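Protein SMG-7 (Caenorhabditis elegans, PDB 3ZHE) forms a heterodimer with SMG-5 in which two 14-3-3-like domains are unusually arranged, as needed for efficient nonsense-mediated mRNA decay. Local coordinates at residues 126-130 and 156-160; 184-189 and 257-262; 188-194 and 361-367; 316-320 and 371-375. All coordinates share one frame; numbering follows the deposited sequence.

Contact 1: 126-130 and 156-160; sequences RVFMA and SCRIN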
loop_
_atom_site.group_PDB
_atom_site.type_symbol
_atom_site.label_atom_id
_atom_site.label_comp_id
_atom_site.label_asym_id
_atom_site.label_seq_id
_atom_site.Cartn_x
_atom_site.Cartn_y
_atom_site.Cartn_z
ATOM N N ARG B 126 -4.984 -13.428 -2.909
ATOM C CA ARG B 126 -3.766 -13.775 -2.182
ATOM C C ARG B 126 -2.637 -14.146 -3.143
ATOM O O ARG B 126 -1.559 -13.536 -3.116
ATOM C CB ARG B 126 -4.031 -14.917 -1.193
ATOM C CG ARG B 126 -2.843 -15.259 -0.305
ATOM C CD ARG B 126 -3.233 -16.205 0.824
ATOM N NE ARG B 126 -4.304 -15.654 1.653
ATOM C CZ ARG B 126 -4.113 -14.820 2.670
ATOM N NH1 ARG B 126 -2.888 -14.430 2.993
ATOM N NH2 ARG B 126 -5.150 -14.372 3.366
ATOM N N VAL B 127 -2.897 -15.134 -3.997
ATOM C CA VAL B 127 -1.907 -15.584 -4.972
ATOM C C VAL B 127 -1.461 -14.440 -5.883
ATOM O O VAL B 127 -0.268 -14.280 -6.152
ATOM C CB VAL B 127 -2.445 -16.744 -5.836
ATOM C CG1 VAL B 127 -1.417 -17.159 -6.876
ATOM C CG2 VAL B 127 -2.823 -17.929 -4.961
ATOM N N PHE B 128 -2.420 -13.639 -6.339
ATOM C CA PHE B 128 -2.127 -12.516 -7.225
ATOM C C PHE B 128 -1.221 -11.479 -6.568
ATOM O O PHE B 128 -0.182 -11.115 -7.119
ATOM C CB PHE B 128 -3.416 -11.846 -7.706
ATOM C CG PHE B 128 -3.186 -10.576 -8.472
ATOM C CD1 PHE B 128 -2.765 -10.617 -9.789
ATOM C CD2 PHE B 128 -3.389 -9.342 -7.876
ATOM C CE1 PHE B 128 -2.549 -9.453 -10.495
ATOM C CE2 PHE B 128 -3.175 -8.175 -8.578
ATOM C CZ PHE B 128 -2.753 -8.231 -9.889
ATOM N N MET B 129 -1.627 -11.001 -5.395
ATOM C CA MET B 129 -0.849 -10.006 -4.667
ATOM C C MET B 129 0.561 -10.511 -4.377
ATOM O O MET B 129 1.547 -9.796 -4.597
ATOM C CB MET B 129 -1.557 -9.605 -3.371
ATOM C CG MET B 129 -2.025 -8.160 -3.364
ATOM S SD MET B 129 -0.634 -7.016 -3.437
ATOM C CE MET B 129 -1.262 -5.788 -4.574
ATOM N N ALA B 130 0.653 -11.751 -3.903
ATOM C CA ALA B 130 1.947 -12.365 -3.629
ATOM C C ALA B 130 2.824 -12.429 -4.878
ATOM O O ALA B 130 4.028 -12.175 -4.813
ATOM C CB ALA B 130 1.761 -13.749 -3.044
ATOM N N SER B 156 5.955 -10.858 -0.133
ATOM C CA SER B 156 5.438 -11.901 -1.016
ATOM C C SER B 156 5.418 -13.264 -0.330
ATOM O O SER B 156 4.427 -13.993 -0.406
ATOM C CB SER B 156 6.277 -11.969 -2.295
ATOM O OG SER B 156 6.010 -13.146 -3.037
ATOM N N CYS B 157 6.517 -13.596 0.340
ATOM C CA CYS B 157 6.635 -14.851 1.072
ATOM C C CYS B 157 5.593 -14.946 2.183
ATOM O O CYS B 157 5.016 -16.009 2.410
ATOM C CB CYS B 157 8.041 -14.997 1.659
ATOM S SG CYS B 157 8.320 -16.531 2.573
ATOM N N ARG B 158 5.351 -13.832 2.867
ATOM C CA ARG B 158 4.359 -13.805 3.939
ATOM C C ARG B 158 2.950 -14.028 3.402
ATOM O O ARG B 158 2.174 -14.791 3.978
ATOM C CB ARG B 158 4.417 -12.489 4.720
ATOM C CG ARG B 158 3.459 -12.449 5.907
ATOM C CD ARG B 158 3.532 -11.137 6.677
ATOM N NE ARG B 158 2.889 -10.035 5.968
ATOM C CZ ARG B 158 3.521 -8.937 5.569
ATOM N NH1 ARG B 158 4.815 -8.790 5.816
ATOM N NH2 ARG B 158 2.859 -7.983 4.929
ATOM N N ILE B 159 2.626 -13.362 2.297
ATOM C CA ILE B 159 1.287 -13.461 1.720
ATOM C C ILE B 159 1.000 -14.877 1.225
ATOM O O ILE B 159 -0.051 -15.448 1.521
ATOM C CB ILE B 159 1.071 -12.457 0.568
ATOM C CG1 ILE B 159 1.501 -11.050 0.989
ATOM C CG2 ILE B 159 -0.383 -12.461 0.123
ATOM C CD1 ILE B 159 0.962 -10.616 2.333
ATOM N N ASN B 160 1.943 -15.442 0.480
ATOM C CA ASN B 160 1.815 -16.813 -0.002
ATOM C C ASN B 160 3.142 -17.563 0.048
ATOM O O ASN B 160 3.957 -17.453 -0.868
ATOM C CB ASN B 160 1.250 -16.835 -1.423
ATOM C CG ASN B 160 1.107 -18.240 -1.974
ATOM O OD1 ASN B 160 0.933 -19.200 -1.223
ATOM N ND2 ASN B 160 1.182 -18.368 -3.294
#

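Contact 2: 184-189 and 257-262; sequences VYFHTR and KEMIVP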
loop_
_atom_site.group_PDB
_atom_site.type_symbol
_atom_site.label_atom_id
_atom_site.label_comp_id
_atom_site.label_asym_id
_atom_site.label_seq_id
_atom_site.Cartn_x
_atom_site.Cartn_y
_atom_site.Cartn_z
ATOM N N VAL B 184 21.355 -21.369 1.753
ATOM C CA VAL B 184 21.091 -22.802 1.732
ATOM C C VAL B 184 19.695 -23.103 2.267
ATOM O O VAL B 184 18.928 -23.846 1.646
ATOM C CB VAL B 184 22.139 -23.578 2.551
ATOM C CG1 VAL B 184 21.695 -25.015 2.762
ATOM C CG2 VAL B 184 23.487 -23.525 1.855
ATOM N N TYR B 185 19.367 -22.509 3.412
ATOM C CA TYR B 185 18.046 -22.682 4.011
ATOM C C TYR B 185 16.913 -22.290 3.057
ATOM O O TYR B 185 15.976 -23.065 2.830
ATOM C CB TYR B 185 17.942 -21.886 5.313
ATOM C CG TYR B 185 16.527 -21.734 5.815
ATOM C CD1 TYR B 185 15.808 -22.834 6.257
ATOM C CD2 TYR B 185 15.908 -20.491 5.844
ATOM C CE1 TYR B 185 14.512 -22.705 6.712
ATOM C CE2 TYR B 185 14.613 -20.350 6.300
ATOM C CZ TYR B 185 13.920 -21.461 6.732
ATOM O OH TYR B 185 12.630 -21.329 7.188
ATOM N N PHE B 186 17.015 -21.087 2.499
ATOM C CA PHE B 186 16.012 -20.574 1.571
ATOM C C PHE B 186 15.871 -21.442 0.320
ATOM O O PHE B 186 14.755 -21.753 -0.095
ATOM C CB PHE B 186 16.338 -19.134 1.175
ATOM C CG PHE B 186 15.963 -18.116 2.215
ATOM C CD1 PHE B 186 14.729 -18.167 2.843
ATOM C CD2 PHE B 186 16.846 -17.105 2.565
ATOM C CE1 PHE B 186 14.381 -17.227 3.801
ATOM C CE2 PHE B 186 16.504 -16.165 3.522
ATOM C CZ PHE B 186 15.271 -16.226 4.141
ATOM N N HIS B 187 16.997 -21.818 -0.283
ATOM C CA HIS B 187 16.979 -22.677 -1.464
ATOM C C HIS B 187 16.326 -24.022 -1.147
ATOM O O HIS B 187 15.616 -24.593 -1.979
ATOM C CB HIS B 187 18.395 -22.891 -2.017
ATOM C CG HIS B 187 18.914 -21.742 -2.830
ATOM N ND1 HIS B 187 18.438 -21.445 -4.089
ATOM C CD2 HIS B 187 19.883 -20.833 -2.570
ATOM C CE1 HIS B 187 19.084 -20.394 -4.564
ATOM N NE2 HIS B 187 19.964 -20.003 -3.662
ATOM N N THR B 188 16.568 -24.521 0.061
ATOM C CA THR B 188 15.955 -25.767 0.511
ATOM C C THR B 188 14.434 -25.620 0.616
ATOM O O THR B 188 13.681 -26.471 0.123
ATOM C CB THR B 188 16.533 -26.217 1.868
ATOM O OG1 THR B 188 17.948 -26.411 1.748
ATOM C CG2 THR B 188 15.890 -27.517 2.321
ATOM N N ARG B 189 13.994 -24.534 1.251
ATOM C CA ARG B 189 12.567 -24.229 1.357
ATOM C C ARG B 189 11.921 -24.142 -0.022
ATOM O O ARG B 189 10.800 -24.613 -0.228
ATOM C CB ARG B 189 12.346 -22.917 2.114
ATOM C CG ARG B 189 12.616 -22.998 3.607
ATOM C CD ARG B 189 11.716 -24.024 4.281
ATOM N NE ARG B 189 10.295 -23.747 4.079
ATOM C CZ ARG B 189 9.533 -23.078 4.938
ATOM N NH1 ARG B 189 10.053 -22.608 6.064
ATOM N NH2 ARG B 189 8.249 -22.875 4.673
ATOM N N LYS B 257 16.833 -23.437 12.747
ATOM C CA LYS B 257 16.085 -24.079 11.671
ATOM C C LYS B 257 16.887 -24.088 10.374
ATOM O O LYS B 257 16.674 -24.934 9.505
ATOM C CB LYS B 257 14.757 -23.350 11.442
ATOM C CG LYS B 257 14.926 -21.903 10.984
ATOM C CD LYS B 257 13.603 -21.225 10.668
ATOM C CE LYS B 257 13.834 -19.784 10.227
ATOM N NZ LYS B 257 12.571 -19.058 9.916
ATOM N N GLU B 258 17.817 -23.144 10.255
ATOM C CA GLU B 258 18.603 -22.968 9.036
ATOM C C GLU B 258 19.677 -24.045 8.886
ATOM O O GLU B 258 20.446 -24.045 7.924
ATOM C CB GLU B 258 19.224 -21.570 9.012
ATOM C CG GLU B 258 18.197 -20.456 9.174
ATOM C CD GLU B 258 18.819 -19.074 9.234
ATOM O OE1 GLU B 258 20.065 -18.972 9.248
ATOM O OE2 GLU B 258 18.056 -18.086 9.269
ATOM N N MET B 259 19.717 -24.956 9.851
ATOM C CA MET B 259 20.586 -26.122 9.793
ATOM C C MET B 259 19.739 -27.391 9.772
ATOM O O MET B 259 20.063 -28.356 9.079
ATOM C CB MET B 259 21.538 -26.151 10.992
ATOM C CG MET B 259 22.642 -25.106 10.958
ATOM S SD MET B 259 23.805 -25.307 12.324
ATOM C CE MET B 259 24.946 -23.962 12.010
ATOM N N ILE B 260 18.648 -27.375 10.534
ATOM C CA ILE B 260 17.751 -28.523 10.628
ATOM C C ILE B 260 17.008 -28.786 9.320
ATOM O O ILE B 260 16.987 -29.916 8.830
ATOM C CB ILE B 260 16.735 -28.352 11.775
ATOM C CG1 ILE B 260 17.456 -28.346 13.126
ATOM C CG2 ILE B 260 15.685 -29.456 11.733
ATOM C CD1 ILE B 260 18.329 -29.564 13.356
ATOM N N VAL B 261 16.402 -27.742 8.760
ATOM C CA VAL B 261 15.667 -27.861 7.498
ATOM C C VAL B 261 16.510 -28.374 6.317
ATOM O O VAL B 261 16.083 -29.298 5.620
ATOM C CB VAL B 261 14.915 -26.550 7.130
ATOM C CG1 VAL B 261 14.565 -26.522 5.650
ATOM C CG2 VAL B 261 13.667 -26.396 7.982
ATOM N N PRO B 262 17.704 -27.791 6.087
ATOM C CA PRO B 262 18.530 -28.331 5.000
ATOM C C PRO B 262 18.974 -29.768 5.267
ATOM O O PRO B 262 19.192 -30.528 4.324
ATOM C CB PRO B 262 19.751 -27.405 4.995
ATOM C CG PRO B 262 19.280 -26.149 5.629
ATOM C CD PRO B 262 18.315 -26.586 6.679
#

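Contact 3: 188-194 and 361-367; sequences TRALHAT and AFGYFHC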
loop_
_atom_site.group_PDB
_atom_site.type_symbol
_atom_site.label_atom_id
_atom_site.label_comp_id
_atom_site.label_asym_id
_atom_site.label_seq_id
_atom_site.Cartn_x
_atom_site.Cartn_y
_atom_site.Cartn_z
ATOM N N THR B 188 16.568 -24.521 0.061
ATOM C CA THR B 188 15.955 -25.767 0.511
ATOM C C THR B 188 14.434 -25.620 0.616
ATOM O O THR B 188 13.681 -26.471 0.123
ATOM C CB THR B 188 16.533 -26.217 1.868
ATOM O OG1 THR B 188 17.948 -26.411 1.748
ATOM C CG2 THR B 188 15.890 -27.517 2.321
ATOM N N ARG B 189 13.994 -24.534 1.251
ATOM C CA ARG B 189 12.567 -24.229 1.357
ATOM C C ARG B 189 11.921 -24.142 -0.022
ATOM O O ARG B 189 10.800 -24.613 -0.228
ATOM C CB ARG B 189 12.346 -22.917 2.114
ATOM C CG ARG B 189 12.616 -22.998 3.607
ATOM C CD ARG B 189 11.716 -24.024 4.281
ATOM N NE ARG B 189 10.295 -23.747 4.079
ATOM C CZ ARG B 189 9.533 -23.078 4.938
ATOM N NH1 ARG B 189 10.053 -22.608 6.064
ATOM N NH2 ARG B 189 8.249 -22.875 4.673
ATOM N N ALA B 190 12.640 -23.536 -0.960
ATOM C CA ALA B 190 12.194 -23.450 -2.343
ATOM C C ALA B 190 12.070 -24.837 -2.955
ATOM O O ALA B 190 11.146 -25.109 -3.721
ATOM C CB ALA B 190 13.158 -22.605 -3.155
ATOM N N LEU B 191 13.008 -25.712 -2.613
ATOM C CA LEU B 191 13.021 -27.062 -3.161
ATOM C C LEU B 191 11.830 -27.874 -2.671
ATOM O O LEU B 191 11.243 -28.645 -3.430
ATOM C CB LEU B 191 14.329 -27.775 -2.813
ATOM C CG LEU B 191 14.471 -29.224 -3.287
ATOM C CD1 LEU B 191 14.314 -29.322 -4.798
ATOM C CD2 LEU B 191 15.805 -29.810 -2.842
ATOM N N HIS B 192 11.468 -27.694 -1.404
ATOM C CA HIS B 192 10.416 -28.511 -0.810
ATOM C C HIS B 192 9.135 -27.752 -0.470
ATOM O O HIS B 192 8.359 -28.187 0.383
ATOM C CB HIS B 192 10.943 -29.217 0.436
ATOM C CG HIS B 192 11.989 -30.245 0.146
ATOM N ND1 HIS B 192 11.684 -31.493 -0.350
ATOM C CD2 HIS B 192 13.335 -30.218 0.294
ATOM C CE1 HIS B 192 12.796 -32.189 -0.501
ATOM N NE2 HIS B 192 13.812 -31.438 -0.118
ATOM N N ALA B 193 8.910 -26.626 -1.139
ATOM C CA ALA B 193 7.699 -25.846 -0.910
ATOM C C ALA B 193 6.477 -26.565 -1.467
ATOM O O ALA B 193 6.589 -27.664 -2.007
ATOM C CB ALA B 193 7.832 -24.471 -1.524
ATOM N N THR B 194 5.310 -25.943 -1.336
ATOM C CA THR B 194 4.071 -26.555 -1.802
ATOM C C THR B 194 3.993 -26.525 -3.328
ATOM O O THR B 194 3.355 -27.380 -3.942
ATOM C CB THR B 194 2.830 -25.876 -1.185
ATOM O OG1 THR B 194 3.023 -25.718 0.226
ATOM C CG2 THR B 194 1.585 -26.718 -1.428
ATOM N N ALA B 361 6.478 -20.621 8.559
ATOM C CA ALA B 361 5.595 -21.184 7.542
ATOM C C ALA B 361 5.878 -22.633 7.146
ATOM O O ALA B 361 5.891 -22.962 5.961
ATOM C CB ALA B 361 5.564 -20.287 6.305
ATOM N N PHE B 362 6.098 -23.498 8.131
ATOM C CA PHE B 362 6.098 -24.929 7.868
ATOM C C PHE B 362 4.642 -25.330 7.667
ATOM O O PHE B 362 3.737 -24.642 8.139
ATOM C CB PHE B 362 6.723 -25.710 9.024
ATOM C CG PHE B 362 8.005 -25.117 9.539
ATOM C CD1 PHE B 362 9.112 -24.992 8.715
ATOM C CD2 PHE B 362 8.103 -24.698 10.854
ATOM C CE1 PHE B 362 10.288 -24.450 9.194
ATOM C CE2 PHE B 362 9.277 -24.158 11.336
ATOM C CZ PHE B 362 10.371 -24.035 10.506
ATOM N N GLY B 363 4.410 -26.436 6.968
ATOM C CA GLY B 363 3.069 -26.791 6.540
ATOM C C GLY B 363 2.935 -26.397 5.084
ATOM O O GLY B 363 2.154 -26.975 4.331
ATOM N N TYR B 364 3.706 -25.385 4.700
ATOM C CA TYR B 364 3.935 -25.062 3.302
ATOM C C TYR B 364 5.301 -25.636 2.952
ATOM O O TYR B 364 5.909 -25.298 1.936
ATOM C CB TYR B 364 3.898 -23.550 3.088
ATOM C CG TYR B 364 2.564 -22.926 3.433
ATOM C CD1 TYR B 364 1.469 -23.085 2.595
ATOM C CD2 TYR B 364 2.398 -22.179 4.593
ATOM C CE1 TYR B 364 0.246 -22.520 2.901
ATOM C CE2 TYR B 364 1.176 -21.608 4.907
ATOM C CZ TYR B 364 0.105 -21.782 4.058
ATOM O OH TYR B 364 -1.111 -21.216 4.367
ATOM N N PHE B 365 5.770 -26.509 3.839
ATOM C CA PHE B 365 7.015 -27.241 3.674
ATOM C C PHE B 365 6.649 -28.719 3.659
ATOM O O PHE B 365 6.044 -29.223 4.605
ATOM C CB PHE B 365 7.950 -26.927 4.844
ATOM C CG PHE B 365 9.327 -27.509 4.701
ATOM C CD1 PHE B 365 10.154 -27.111 3.666
ATOM C CD2 PHE B 365 9.803 -28.433 5.615
ATOM C CE1 PHE B 365 11.423 -27.632 3.536
ATOM C CE2 PHE B 365 11.075 -28.960 5.490
ATOM C CZ PHE B 365 11.885 -28.558 4.448
ATOM N N HIS B 366 6.996 -29.414 2.580
ATOM C CA HIS B 366 6.523 -30.781 2.389
ATOM C C HIS B 366 7.635 -31.825 2.332
ATOM O O HIS B 366 7.408 -32.956 1.902
ATOM C CB HIS B 366 5.634 -30.868 1.146
ATOM C CG HIS B 366 4.297 -30.216 1.319
ATOM N ND1 HIS B 366 3.138 -30.936 1.505
ATOM C CD2 HIS B 366 3.939 -28.911 1.348
ATOM C CE1 HIS B 366 2.121 -30.103 1.634
ATOM N NE2 HIS B 366 2.581 -28.868 1.543
ATOM N N CYS B 367 8.831 -31.447 2.768
ATOM C CA CYS B 367 9.920 -32.405 2.895
ATOM C C CYS B 367 9.731 -33.249 4.141
ATOM O O CYS B 367 9.891 -32.747 5.252
ATOM C CB CYS B 367 11.267 -31.691 2.990
ATOM S SG CYS B 367 12.644 -32.771 3.449
#

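Contact 4: 316-320 and 371-375; sequences LHILA and IQYPL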
loop_
_atom_site.group_PDB
_atom_site.type_symbol
_atom_site.label_atom_id
_atom_site.label_comp_id
_atom_site.label_asym_id
_atom_site.label_seq_id
_atom_site.Cartn_x
_atom_site.Cartn_y
_atom_site.Cartn_z
ATOM N N LEU B 316 9.963 -24.943 19.969
ATOM C CA LEU B 316 9.076 -26.097 19.921
ATOM C C LEU B 316 8.931 -26.607 18.491
ATOM O O LEU B 316 8.727 -27.800 18.267
ATOM C CB LEU B 316 7.698 -25.764 20.503
ATOM C CG LEU B 316 7.605 -25.554 22.017
ATOM C CD1 LEU B 316 6.150 -25.512 22.461
ATOM C CD2 LEU B 316 8.380 -26.622 22.779
ATOM N N HIS B 317 9.039 -25.700 17.526
ATOM C CA HIS B 317 8.913 -26.070 16.120
ATOM C C HIS B 317 10.143 -26.804 15.595
ATOM O O HIS B 317 10.027 -27.685 14.743
ATOM C CB HIS B 317 8.604 -24.846 15.257
ATOM C CG HIS B 317 7.141 -24.632 15.026
ATOM N ND1 HIS B 317 6.390 -25.457 14.218
ATOM C CD2 HIS B 317 6.290 -23.692 15.501
ATOM C CE1 HIS B 317 5.139 -25.033 14.203
ATOM N NE2 HIS B 317 5.050 -23.965 14.974
ATOM N N ILE B 318 11.316 -26.438 16.100
ATOM C CA ILE B 318 12.541 -27.147 15.747
ATOM C C ILE B 318 12.469 -28.577 16.275
ATOM O O ILE B 318 12.914 -29.524 15.621
ATOM C CB ILE B 318 13.795 -26.431 16.294
ATOM C CG1 ILE B 318 13.958 -25.065 15.623
ATOM C CG2 ILE B 318 15.040 -27.277 16.072
ATOM C CD1 ILE B 318 15.254 -24.366 15.961
ATOM N N LEU B 319 11.880 -28.723 17.458
ATOM C CA LEU B 319 11.676 -30.030 18.069
ATOM C C LEU B 319 10.766 -30.907 17.218
ATOM O O LEU B 319 11.062 -32.079 16.983
ATOM C CB LEU B 319 11.078 -29.873 19.467
ATOM C CG LEU B 319 10.752 -31.175 20.201
ATOM C CD1 LEU B 319 12.029 -31.894 20.608
ATOM C CD2 LEU B 319 9.866 -30.908 21.409
ATOM N N ALA B 320 9.654 -30.334 16.766
ATOM C CA ALA B 320 8.703 -31.057 15.930
ATOM C C ALA B 320 9.335 -31.438 14.596
ATOM O O ALA B 320 8.997 -32.467 14.011
ATOM C CB ALA B 320 7.448 -30.225 15.712
ATOM N N ILE B 371 3.104 -34.320 9.570
ATOM C CA ILE B 371 2.645 -33.654 10.782
ATOM C C ILE B 371 1.592 -32.620 10.419
ATOM O O ILE B 371 1.892 -31.618 9.773
ATOM C CB ILE B 371 3.798 -32.951 11.520
ATOM C CG1 ILE B 371 4.817 -33.974 12.019
ATOM C CG2 ILE B 371 3.263 -32.126 12.686
ATOM C CD1 ILE B 371 5.881 -33.383 12.924
ATOM N N GLN B 372 0.356 -32.871 10.834
ATOM C CA GLN B 372 -0.756 -31.997 10.483
ATOM C C GLN B 372 -0.644 -30.611 11.118
ATOM O O GLN B 372 -0.589 -30.473 12.340
ATOM C CB GLN B 372 -2.090 -32.656 10.840
ATOM C CG GLN B 372 -2.462 -33.819 9.934
ATOM C CD GLN B 372 -2.704 -33.387 8.501
ATOM O OE1 GLN B 372 -2.947 -32.211 8.223
ATOM N NE2 GLN B 372 -2.635 -34.339 7.581
ATOM N N TYR B 373 -0.608 -29.590 10.267
ATOM C CA TYR B 373 -0.481 -28.205 10.707
ATOM C C TYR B 373 -1.842 -27.510 10.776
ATOM O O TYR B 373 -2.780 -27.918 10.092
ATOM C CB TYR B 373 0.474 -27.444 9.782
ATOM C CG TYR B 373 1.925 -27.589 10.173
ATOM C CD1 TYR B 373 2.514 -26.703 11.064
ATOM C CD2 TYR B 373 2.704 -28.617 9.660
ATOM C CE1 TYR B 373 3.838 -26.832 11.431
ATOM C CE2 TYR B 373 4.032 -28.755 10.021
ATOM C CZ TYR B 373 4.592 -27.859 10.906
ATOM O OH TYR B 373 5.913 -27.990 11.270
ATOM N N PRO B 374 -1.962 -26.459 11.610
ATOM C CA PRO B 374 -0.937 -25.855 12.474
ATOM C C PRO B 374 -0.578 -26.733 13.670
ATOM O O PRO B 374 -1.324 -27.651 14.014
ATOM C CB PRO B 374 -1.602 -24.562 12.948
ATOM C CG PRO B 374 -3.050 -24.868 12.925
ATOM C CD PRO B 374 -3.253 -25.758 11.732
ATOM N N LEU B 375 0.565 -26.450 14.286
ATOM C CA LEU B 375 1.068 -27.266 15.382
ATOM C C LEU B 375 0.167 -27.168 16.604
ATOM O O LEU B 375 0.081 -26.122 17.247
ATOM C CB LEU B 375 2.497 -26.859 15.739
ATOM C CG LEU B 375 3.245 -27.774 16.708
ATOM C CD1 LEU B 375 3.221 -29.213 16.216
ATOM C CD2 LEU B 375 4.676 -27.295 16.884
#

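Contact 1: 126-130 and 156-160
Ser-156 holds OG anti to its own backbone nitrogen (chi1 167°), which turns the hydroxyl to the carbonyl of Ala-130. Arg-126 leaves its helix extended and then bends at chi3 (-57°), so that the edge of its guanidinium faces the last carbonyl of the opposing helix, that of Ile-159. The serine bond is the firmer of the two: Ser-156 OG donates to Ala-130 O over 2.8 Å, standing 36° above the carbonyl plane. At the other end Arg-126 NH1 meets Ile-159 O edge-on in a weak bond of 3.4 Å. Between them lies an apolar seam. Ala-130 CB points into the facing helix and rests on Ile-159 CB at 3.9 Å and on Asn-160 CB at 3.5 Å, while the CG2 branch of Ile-159 lies against Arg-126 CG at 3.8 Å. Asn-160, where the chain leaves the helix, takes part with its CB; its OD1 accepts from Ala-162 N beyond the turn. Tyr-98, from a loop, covers Arg-126 and Ile-159. The small methyl of Ala-130 allows the backbones to come close, its CA only 4.4 Å from Ser-156 CA. Two successive helices, 122-142 and 146-159, are thereby closed into a hairpin, consistent with the tetratricopeptide repeat predicted for this part of the chain.

Contact 2: 184-189 and 257-262
Tyr-185 sets its ring against Lys-257, Glu-258 and Val-261 of the facing helix; the two helical segments cross at 42°, their axes 8.8 Å apart. The tight part is apolar and buried. Val-261 CB sits at the ring edge, in plane, 3.9 Å from Tyr-185 CE1, and its CG1 branch slides past Thr-188 CG2 at 3.7 Å. Val-184 CG1 meets Pro-262 CB at 3.8 Å, with Pro-262 CG beside Tyr-185 CA. Thr-188 directs its methyl into this packing with CG2 anti to the backbone nitrogen, while OG1 turns back to Val-184 O at 2.7 Å, so the hydroxyl is satisfied within its own helix. The other side, at the partly exposed Lys-257 and Glu-258, is looser. Glu-258 CG covers one face of the tyrosine ring; Arg-189 CG, from the tyrosine's own helix, lies over the opposite face. The methylenes of Lys-257 run obliquely past the phenol, and its NZ forms a salt bridge with Asp-360. Arg-189 NH1 is hydrogen-bonded to Asp-360 O and adds a weak bond of 3.1 Å to Tyr-185 OH. A serine in place of Tyr-185 would probably open a gap between the helices beside Val-261 and remove the weak partner of Arg-189 NH1 and the ring face under its CG. The helices are thus joined by shape and van der Waals contact, while Thr-188 bonds within its own helix and Lys-257 and Arg-189 turn to Asp-360.

Contact 3: 188-194 and 361-367
Arg-189 and His-192, at the C-terminal end of helix 180-191, receive part of the loop between helices 337-348 and 377-389, in which Ala-361 to Tyr-364 form a type II beta turn with Gly-363 at a positive phi. The guanidinium of Arg-189 meets the turn edge-on: NH2 makes a short but bent, weak bond to Ala-361 O (2.7 Å, 125° at the hydrogen), while NH1 is hydrogen-bonded to Asp-360 O just before it. One face is covered by Phe-365 CB, and NH1 approaches the ring of Phe-362 obliquely. Further along, His-366 N donates to His-192 O over 2.9 Å in a nearly straight bond, just where the chain leaves the helix. Phe-365, its CG anti to the backbone nitrogen (chi1 -173°), brings CE1 to 3.5 Å from His-192 CB and CD1 beside Arg-189 NE, both approaches oblique to the ring. At the exposed end Thr-194 OG1 reaches Tyr-364 O in a weak bond of 3.4 Å. The second shell positions these groups: Trp-167 makes a cation-pi contact with Arg-189, Ser-265 OG is bonded to His-192 NE2, and Val-261 backs Phe-365. The imidazole of His-192 has its neighbour Leu-191 CG toward the rim of one face and Cys-367 over the opposite one, where SG stands 3.9 Å from the ring centroid and only 6° off its normal.

Contact 4: 316-320 and 371-375
The long connection between helices 337-348 and 377-389 passes over helix 313-322 here, laying Ile-371, Tyr-373 and Leu-375 against His-317 and Ala-320. The backbones stay well apart, His-317 CA lying 8.0 Å from Leu-375 CA, and the space is bridged by side chains. Leu-375 supplies the central contact. With CG anti to the backbone nitrogen (chi1 -170°), it sends CD2 over one face of the imidazole, 3.7 Å from the ring centroid and 18° off the normal, a CH-pi contact. The same methyl touches Ala-320 CB at 4.2 Å. Tyr-373 meets the histidine differently, rim to rim: its CE1 is 3.6 Å from His-317 CE1, and the two rings are almost coplanar, with 4° between their planes. This is not a stack, since neither ring covers the other. Ile-371 ends the row, its CD1 lying by the carbonyl oxygen of Ala-320 and 4.5 Å from Ala-320 CB. A cis peptide bond joins Tyr-373 to Pro-374, a bend in the segment between the tyrosine and Leu-375. His-317 NE2 is hydrogen-bonded to Ile-356 O, which probably helps to set the turn of the ring. Replacing His-317 by alanine would take away the flat surface under Leu-375 CD2 and is likely to leave Ile-356 O without its mate. Helix 277-304 packs behind, against Leu-316, Ile-318 and Leu-319, while helix 377-389 closes in on Leu-319 through Leu-384 and on Ala-320 through Leu-380.

Contacts 2 and 4 are buried and mainly apolar, without hydrogen bonds between their segments; contacts 1 and 3 are only partly buried and add bonds to carbonyl oxygens. Contacts 2 and 3 share Thr-188 and Arg-189 on helix 180-191 and touch through Val-261 and Phe-365. Contact 4 continues the loop of contact 3, Tyr-373 packing on Phe-362, and reaches contact 2 through Ile-318 beside Lys-257 and Ile-260. Contact 1 stands apart, its nearest atoms about 5 Å from contact 3 and about 14 Å from contact 4. It pairs successive helices, contact 2 helices distant in sequence, and contacts 3 and 4 join helices to one late loop.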